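Local coordinates for protein MRG701 (Oryza sativa, PDB 5IN1) that probably reads methylated lysines on histone H3 tails, as other MRG-family chromatin proteins do, and dimerizes through its chromodomain, at residues A11-L16 against V36-W41; E7-Y12 against A20-S25. One frame throughout, in Å; residues are numbered along the deposited sequence.

Contact 1 (A11-L16 against V36-W41); sequences AYHGPL and VHYLGW
The His13 imidazole meets Trp41 over one face and Tyr38 at its edge. Its CG lies anti to the backbone N (chi1 -156°), which carries the ring across to Tyr38 and Trp41. CB comes first and meets the rim of the Trp41 benzo ring, 3.8 Å from Trp41 CH2. His13 CG also faces Trp41 CZ3 and CH2. His13 ND1 is 3.4 Å from Trp41 CZ3, and that carbon sits over the centre of the imidazole face. His13 CE1, at the tip, keeps the same neighbour, with Trp41 CZ3 3.6 Å away. The other branch, His13 CD2, turns to the phenol and lies 3.5 Å from Tyr38 CZ. Tyr38 OH is at the histidine edge, in the plane of that ring.

Both ring pairs are T-shaped. Trp41 points its edge at the face of His13, with the planes at 83°. His13 in turn points its edge toward the face of Tyr38, with the planes at 79°. Two residues before His13, Ala11 CB packs 3.7 Å from Tyr38 CE1. A type II turn from Tyr38 to Trp41 brings the two rings together, closed by Trp41 N to Tyr38 O at 3.0 Å. An alanine here in place of His13 removes the ring that meets both Trp41 and Tyr38, and would probably loosen the cluster.

No hydrogen bond joins the two segments. The Tyr38 hydroxyl is held by Glu47 of strand 47-50. Trp45 completes the cluster, edge-to-face with both His13 and Trp41, and Tyr18 of strand 16-28 meets Trp41. This set of aromatics is consistent with the methyl-lysine cage of MRG chromodomains. It lies at the ends of strands 8-13 and 31-38. Tyr12, on strand 8-13, packs on Lys64 and Leu68 of helix 59-70.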
ATOM      1  N   ALA A  11      18.510   7.534   1.785  1.00  4.63           N
ATOM      2  CA  ALA A  11      18.311   7.280   0.359  1.00  5.05           C
ATOM      3  C   ALA A  11      19.646   7.285  -0.367  1.00  4.95           C
ATOM      4  O   ALA A  11      20.480   8.176  -0.179  1.00  5.01           O
ATOM      5  CB  ALA A  11      17.389   8.325  -0.255  1.00  6.76           C
ATOM      6  N   TYR A  12      19.853   6.283  -1.210  1.00  4.79           N
ATOM      7  CA  TYR A  12      20.981   6.295  -2.120  1.00  4.96           C
ATOM      8  C   TYR A  12      20.803   7.375  -3.176  1.00  6.15           C
ATOM      9  O   TYR A  12      19.720   7.561  -3.722  1.00  8.48           O
ATOM     10  CB  TYR A  12      21.156   4.938  -2.794  1.00  6.20           C
ATOM     11  CG  TYR A  12      21.787   3.891  -1.921  1.00  5.97           C
ATOM     12  CD1 TYR A  12      23.105   4.005  -1.536  1.00  5.21           C
ATOM     13  CD2 TYR A  12      21.068   2.779  -1.483  1.00  6.48           C
ATOM     14  CE1 TYR A  12      23.716   3.051  -0.740  1.00  5.16           C
ATOM     15  CE2 TYR A  12      21.671   1.818  -0.691  1.00  6.88           C
ATOM     16  CZ  TYR A  12      22.994   1.954  -0.337  1.00  6.51           C
ATOM     17  OH  TYR A  12      23.617   1.005   0.465  1.00 10.64           O
ATOM     18  N   HIS A  13      21.874   8.092  -3.459  1.00  5.86           N
ATOM     19  CA  HIS A  13      21.914   8.936  -4.642  1.00  7.47           C
ATOM     20  C   HIS A  13      23.325   8.768  -5.142  1.00  8.33           C
ATOM     21  O   HIS A  13      24.248   9.386  -4.629  1.00  8.21           O
ATOM     22  CB  HIS A  13      21.583  10.393  -4.331  1.00  9.15           C
ATOM     23  CG  HIS A  13      21.057  11.146  -5.508  1.00  9.97           C
ATOM     24  ND1 HIS A  13      21.882  11.772  -6.415  1.00 17.00           N
ATOM     25  CD2 HIS A  13      19.790  11.358  -5.940  1.00 16.39           C
ATOM     26  CE1 HIS A  13      21.149  12.353  -7.345  1.00 16.79           C
ATOM     27  NE2 HIS A  13      19.877  12.116  -7.084  1.00 18.85           N
ATOM     28  N   GLY A  14      23.518   7.869  -6.096  1.00  9.73           N
ATOM     29  CA  GLY A  14      24.850   7.336  -6.277  1.00  8.57           C
ATOM     30  C   GLY A  14      25.160   6.454  -5.083  1.00  6.65           C
ATOM     31  O   GLY A  14      24.261   6.065  -4.345  1.00  7.49           O
ATOM     32  N   PRO A  15      26.440   6.134  -4.879  1.00  5.99           N
ATOM     33  CA  PRO A  15      26.810   5.091  -3.919  1.00  6.57           C
ATOM     34  C   PRO A  15      26.750   5.492  -2.451  1.00  7.97           C
ATOM     35  O   PRO A  15      26.933   4.620  -1.606  1.00 12.34           O
ATOM     36  CB  PRO A  15      28.244   4.736  -4.334  1.00  9.34           C
ATOM     37  CG  PRO A  15      28.740   5.984  -4.983  1.00 10.34           C
ATOM     38  CD  PRO A  15      27.580   6.570  -5.704  1.00  8.45           C
ATOM     39  N   LEU A  16      26.484   6.752  -2.139  1.00  6.37           N
ATOM     40  CA  LEU A  16      26.414   7.166  -0.741  1.00  6.16           C
ATOM     41  C   LEU A  16      24.964   7.304  -0.307  1.00  4.22           C
ATOM     42  O   LEU A  16      24.070   7.501  -1.136  1.00  5.25           O
ATOM     43  CB  LEU A  16      27.163   8.493  -0.507  1.00  5.75           C
ATOM     44  CG  LEU A  16      28.645   8.501  -0.885  1.00  6.25           C
ATOM     45  CD1 LEU A  16      29.237   9.881  -0.673  1.00  8.64           C
ATOM     46  CD2 LEU A  16      29.389   7.475  -0.037  1.00  9.42           C
ATOM     47  N   VAL A  36      10.467  11.594  -2.710  1.00  6.07           N
ATOM     48  CA  VAL A  36      11.348  12.021  -1.632  1.00  7.31           C
ATOM     49  C   VAL A  36      12.040  13.333  -1.946  1.00  7.27           C
ATOM     50  O   VAL A  36      12.276  13.668  -3.106  1.00  6.63           O
ATOM     51  CB  VAL A  36      12.415  10.941  -1.316  1.00  7.11           C
ATOM     52  CG1 VAL A  36      11.734   9.631  -0.869  1.00  8.49           C
ATOM     53  CG2 VAL A  36      13.377  10.711  -2.504  1.00  7.75           C
ATOM     54  N   HIS A  37      12.342  14.072  -0.878  1.00  5.70           N
ATOM     55  CA  HIS A  37      13.175  15.260  -0.940  1.00  6.48           C
ATOM     56  C   HIS A  37      14.476  14.966  -0.185  1.00  6.00           C
ATOM     57  O   HIS A  37      14.419  14.490   0.941  1.00  5.70           O
ATOM     58  CB  HIS A  37      12.454  16.471  -0.324  1.00  8.61           C
ATOM     59  CG  HIS A  37      13.350  17.660  -0.149  1.00  7.22           C
ATOM     60  ND1 HIS A  37      13.832  18.374  -1.219  1.00  8.62           N
ATOM     61  CD2 HIS A  37      13.891  18.225   0.957  1.00  8.58           C
ATOM     62  CE1 HIS A  37      14.628  19.337  -0.786  1.00  9.50           C
ATOM     63  NE2 HIS A  37      14.676  19.274   0.535  1.00  8.66           N
ATOM     64  N   TYR A  38      15.622  15.228  -0.814  1.00  5.28           N
ATOM     65  CA  TYR A  38      16.914  15.003  -0.185  1.00  5.64           C
ATOM     66  C   TYR A  38      17.238  16.210   0.674  1.00  5.43           C
ATOM     67  O   TYR A  38      17.237  17.335   0.168  1.00  6.67           O
ATOM     68  CB  TYR A  38      17.998  14.753  -1.241  1.00  6.00           C
ATOM     69  CG  TYR A  38      17.708  13.526  -2.092  1.00  7.61           C
ATOM     70  CD1 TYR A  38      18.237  12.283  -1.753  1.00  7.70           C
ATOM     71  CD2 TYR A  38      16.885  13.608  -3.217  1.00  6.83           C
ATOM     72  CE1 TYR A  38      17.960  11.151  -2.525  1.00  9.23           C
ATOM     73  CE2 TYR A  38      16.618  12.488  -4.000  1.00  9.43           C
ATOM     74  CZ  TYR A  38      17.138  11.269  -3.632  1.00 10.23           C
ATOM     75  OH  TYR A  38      16.855  10.160  -4.413  1.00 12.80           O
ATOM     76  N   LEU A  39      17.478  15.993   1.968  1.00  4.92           N
ATOM     77  CA  LEU A  39      17.572  17.138   2.882  1.00  6.42           C
ATOM     78  C   LEU A  39      18.792  17.991   2.546  1.00  7.12           C
ATOM     79  O   LEU A  39      19.917  17.482   2.436  1.00  6.10           O
ATOM     80  CB  LEU A  39      17.644  16.694   4.341  1.00  6.12           C
ATOM     81  CG  LEU A  39      16.482  15.832   4.824  1.00  6.17           C
ATOM     82  CD1 LEU A  39      16.516  15.700   6.334  1.00  8.47           C
ATOM     83  CD2 LEU A  39      15.142  16.396   4.348  1.00 10.33           C
ATOM     84  N   GLY A  40      18.563  19.298   2.404  1.00  7.15           N
ATOM     85  CA  GLY A  40      19.616  20.237   2.059  1.00  6.49           C
ATOM     86  C   GLY A  40      19.887  20.364   0.567  1.00  7.80           C
ATOM     87  O   GLY A  40      20.710  21.192   0.167  1.00  9.75           O
ATOM     88  N   TRP A  41      19.206  19.557  -0.253  1.00  7.28           N
ATOM     89  CA  TRP A  41      19.401  19.596  -1.705  1.00  9.02           C
ATOM     90  C   TRP A  41      18.322  20.416  -2.388  1.00  8.84           C
ATOM     91  O   TRP A  41      17.278  20.680  -1.805  1.00  9.50           O
ATOM     92  CB  TRP A  41      19.389  18.185  -2.297  1.00  8.33           C
ATOM     93  CG  TRP A  41      20.629  17.400  -2.088  1.00 10.33           C
ATOM     94  CD1 TRP A  41      21.610  17.631  -1.162  1.00 16.13           C
ATOM     95  CD2 TRP A  41      21.044  16.252  -2.839  1.00  9.59           C
ATOM     96  NE1 TRP A  41      22.605  16.693  -1.291  1.00 12.43           N
ATOM     97  CE2 TRP A  41      22.283  15.836  -2.313  1.00 15.30           C
ATOM     98  CE3 TRP A  41      20.501  15.555  -3.920  1.00 12.82           C
ATOM     99  CZ2 TRP A  41      22.973  14.732  -2.808  1.00 15.84           C
ATOM    100  CZ3 TRP A  41      21.191  14.459  -4.412  1.00 15.02           C
ATOM    101  CH2 TRP A  41      22.423  14.066  -3.859  1.00 13.76           C
TER

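Contact 2 (E7-Y12 against A20-S25); sequences ERVLAY and AKVQKS
Glu7 O is held by one hydrogen bond and one weaker CA-H...O contact from 20-25. Val22 N gives the nearly straight hydrogen bond, 2.9 Å from Glu7 O (169° at the hydrogen) and in the carbonyl plane. Lys21 CA adds the CA-H...O contact at 3.4 Å to Glu7 O. Two residues on, Val9 pairs with Ala20 as a hydrogen-bonded pair. Val9 N lies 2.9 Å from Ala20 O, and Ala20 N lies 2.9 Å from Val9 O. Both donors stand above the carbonyl plane of their acceptor.

Arg8 and Lys21 form the non-hydrogen-bonded pair and run side by side in the same direction. The Arg8 chain bends at chi2. Lys21 CD lies over one face of the guanidinium, offset toward its rim and 3.7 Å from Arg8 NH2. The charged ends, Arg8 NH2 and Lys21 NZ, are 4.3 Å apart and would probably repel. Gly6 O takes a hydrogen bond from Arg8 NH1.

The opposite face is apolar. Val9 CG2 packs 4.1 Å from Ala20 CB, and Val9 CG1 lies 4.1 Å from Val22 CG2. Phe3 and Leu54 add to this buried side.

The axes of 8-12 and 20-25 make 115°, far from the 180° of a flat antiparallel pair. Such a strongly coiled hairpin suits the small SH3-like barrel of chromodomains in this family.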
ATOM      1  N   GLU A   7       8.147  10.851   6.945  1.00  8.88           N
ATOM      2  CA  GLU A   7       9.180  10.030   7.560  1.00  9.45           C
ATOM      3  C   GLU A   7      10.555  10.376   7.005  1.00  8.46           C
ATOM      4  O   GLU A   7      10.721  10.547   5.795  1.00  7.74           O
ATOM      5  CB  GLU A   7       8.883   8.544   7.342  1.00  9.56           C
ATOM      6  CG  GLU A   7       9.824   7.601   8.077  1.00  9.38           C
ATOM      7  CD  GLU A   7       9.408   6.143   7.955  1.00 12.43           C
ATOM      8  OE1 GLU A   7       8.268   5.883   7.496  1.00 13.60           O
ATOM      9  OE2 GLU A   7      10.210   5.262   8.324  1.00 11.82           O
ATOM     10  N   ARG A   8      11.519  10.524   7.899  1.00  7.68           N
ATOM     11  CA  ARG A   8      12.903  10.675   7.484  1.00  7.90           C
ATOM     12  C   ARG A   8      13.504   9.301   7.258  1.00  7.83           C
ATOM     13  O   ARG A   8      13.326   8.393   8.076  1.00  7.83           O
ATOM     14  CB  ARG A   8      13.689  11.461   8.533  1.00  9.19           C
ATOM     15  CG  ARG A   8      13.648  12.994   8.320  1.00 16.11           C
ATOM     16  CD  ARG A   8      12.247  13.598   8.370  1.00 23.37           C
ATOM     17  NE  ARG A   8      12.296  15.054   8.215  1.00 26.41           N
ATOM     18  CZ  ARG A   8      11.248  15.826   7.942  1.00 25.42           C
ATOM     19  NH1 ARG A   8      10.043  15.296   7.774  1.00 21.61           N
ATOM     20  NH2 ARG A   8      11.410  17.139   7.829  1.00 26.04           N
ATOM     21  N   VAL A   9      14.209   9.166   6.130  1.00  6.25           N
ATOM     22  CA  VAL A   9      14.795   7.909   5.676  1.00  6.10           C
ATOM     23  C   VAL A   9      16.214   8.185   5.207  1.00  4.63           C
ATOM     24  O   VAL A   9      16.633   9.342   5.122  1.00  6.06           O
ATOM     25  CB  VAL A   9      13.980   7.272   4.525  1.00  5.94           C
ATOM     26  CG1 VAL A   9      12.550   6.966   4.983  1.00  8.38           C
ATOM     27  CG2 VAL A   9      13.950   8.170   3.288  1.00  7.80           C
ATOM     28  N   LEU A  10      16.950   7.121   4.918  1.00  5.38           N
ATOM     29  CA  LEU A  10      18.203   7.212   4.173  1.00  5.51           C
ATOM     30  C   LEU A  10      17.931   6.811   2.728  1.00  4.64           C
ATOM     31  O   LEU A  10      17.174   5.868   2.475  1.00  6.59           O
ATOM     32  CB  LEU A  10      19.276   6.323   4.797  1.00  5.77           C
ATOM     33  CG  LEU A  10      19.669   6.740   6.205  1.00  5.42           C
ATOM     34  CD1 LEU A  10      20.536   5.688   6.868  1.00  9.71           C
ATOM     35  CD2 LEU A  10      20.382   8.086   6.191  1.00  7.31           C
ATOM     36  N   ALA A  11      18.510   7.534   1.785  1.00  4.63           N
ATOM     37  CA  ALA A  11      18.311   7.280   0.359  1.00  5.05           C
ATOM     38  C   ALA A  11      19.646   7.285  -0.367  1.00  4.95           C
ATOM     39  O   ALA A  11      20.480   8.176  -0.179  1.00  5.01           O
ATOM     40  CB  ALA A  11      17.389   8.325  -0.255  1.00  6.76           C
ATOM     41  N   TYR A  12      19.853   6.283  -1.210  1.00  4.79           N
ATOM     42  CA  TYR A  12      20.981   6.295  -2.120  1.00  4.96           C
ATOM     43  C   TYR A  12      20.803   7.375  -3.176  1.00  6.15           C
ATOM     44  O   TYR A  12      19.720   7.561  -3.722  1.00  8.48           O
ATOM     45  CB  TYR A  12      21.156   4.938  -2.794  1.00  6.20           C
ATOM     46  CG  TYR A  12      21.787   3.891  -1.921  1.00  5.97           C
ATOM     47  CD1 TYR A  12      23.105   4.005  -1.536  1.00  5.21           C
ATOM     48  CD2 TYR A  12      21.068   2.779  -1.483  1.00  6.48           C
ATOM     49  CE1 TYR A  12      23.716   3.051  -0.740  1.00  5.16           C
ATOM     50  CE2 TYR A  12      21.671   1.818  -0.691  1.00  6.88           C
ATOM     51  CZ  TYR A  12      22.994   1.954  -0.337  1.00  6.51           C
ATOM     52  OH  TYR A  12      23.617   1.005   0.465  1.00 10.64           O
ATOM     53  N   ALA A  20      16.781  11.860   3.701  1.00  5.30           N
ATOM     54  CA  ALA A  20      15.707  12.342   2.848  1.00  4.53           C
ATOM     55  C   ALA A  20      14.417  12.286   3.624  1.00  5.66           C
ATOM     56  O   ALA A  20      14.344  11.621   4.659  1.00  6.21           O
ATOM     57  CB  ALA A  20      15.598  11.495   1.568  1.00  6.95           C
ATOM     58  N   LYS A  21      13.393  12.965   3.126  1.00  5.71           N
ATOM     59  CA  LYS A  21      12.079  12.847   3.726  1.00  7.13           C
ATOM     60  C   LYS A  21      11.057  12.419   2.680  1.00  6.85           C
ATOM     61  O   LYS A  21      11.075  12.866   1.525  1.00  6.67           O
ATOM     62  CB  LYS A  21      11.661  14.151   4.386  1.00 10.95           C
ATOM     63  CG  LYS A  21      11.539  15.296   3.440  1.00 16.61           C
ATOM     64  CD  LYS A  21      11.057  16.538   4.168  1.00 23.11           C
ATOM     65  CE  LYS A  21      11.283  17.783   3.329  1.00 25.29           C
ATOM     66  NZ  LYS A  21      12.263  18.710   3.962  1.00 26.55           N
ATOM     67  N   VAL A  22      10.159  11.543   3.098  1.00  6.93           N
ATOM     68  CA  VAL A  22       9.082  11.079   2.234  1.00  7.09           C
ATOM     69  C   VAL A  22       7.988  12.143   2.153  1.00  7.47           C
ATOM     70  O   VAL A  22       7.422  12.526   3.174  1.00  9.70           O
ATOM     71  CB  VAL A  22       8.496   9.758   2.752  1.00  8.52           C
ATOM     72  CG1 VAL A  22       7.308   9.330   1.881  1.00  8.15           C
ATOM     73  CG2 VAL A  22       9.560   8.691   2.788  1.00 11.40           C
ATOM     74  N   GLN A  23       7.729  12.631   0.947  1.00  7.92           N
ATOM     75  CA  GLN A  23       6.699  13.640   0.692  1.00  8.93           C
ATOM     76  C   GLN A  23       5.353  12.980   0.419  1.00 10.79           C
ATOM     77  O   GLN A  23       4.316  13.483   0.844  1.00 15.31           O
ATOM     78  CB  GLN A  23       7.080  14.519  -0.497  1.00  8.81           C
ATOM     79  CG  GLN A  23       8.333  15.353  -0.287  1.00 10.32           C
ATOM     80  CD  GLN A  23       8.866  15.914  -1.587  1.00  9.95           C
ATOM     81  OE1 GLN A  23       9.044  15.181  -2.564  1.00 11.97           O
ATOM     82  NE2 GLN A  23       9.122  17.213  -1.614  1.00 12.85           N
ATOM     83  N   LYS A  24       5.376  11.864  -0.307  1.00  9.12           N
ATOM     84  CA  LYS A  24       4.165  11.139  -0.694  1.00 10.85           C
ATOM     85  C   LYS A  24       4.488   9.659  -0.846  1.00  8.73           C
ATOM     86  O   LYS A  24       5.578   9.313  -1.289  1.00  8.44           O
ATOM     87  CB  LYS A  24       3.595  11.710  -2.002  1.00 16.57           C
ATOM     88  CG  LYS A  24       2.829  13.024  -1.812  1.00 27.18           C
ATOM     89  CD  LYS A  24       2.362  13.660  -3.121  1.00 29.16           C
ATOM     90  CE  LYS A  24       2.310  15.187  -2.997  1.00 33.07           C
ATOM     91  NZ  LYS A  24       0.926  15.750  -3.031  1.00 35.90           N
ATOM     92  N   SER A  25       3.541   8.796  -0.481  1.00  8.86           N
ATOM     93  CA  SER A  25       3.661   7.352  -0.667  1.00  7.87           C
ATOM     94  C   SER A  25       2.477   6.869  -1.498  1.00  9.09           C
ATOM     95  O   SER A  25       1.336   7.269  -1.252  1.00 10.79           O
ATOM     96  CB  SER A  25       3.684   6.610   0.675  1.00  8.84           C
ATOM     97  OG  SER A  25       4.670   7.140   1.558  1.00 11.95           O
TER

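In the fold
Contact 1 and contact 2 both start from strand 8-13, and their centres are about 9 Å apart. Strand 16-28 lies between the other two strands in the sheet, so 7-12 pairs with it on one side and 36-41 on the other. The link to 36-41 is a probable hydrogen bond, Lys21 N to His37 O at 2.9 Å. His37 O also packs 3.3 Å from Ala20 CB. Ala11, shared by both contacts, has its CB 4.1 Å from Ala20 CB. Strand 8-13 pairs with 16-28 in contact 2 and runs on to the probable methyl-lysine cage of contact 1.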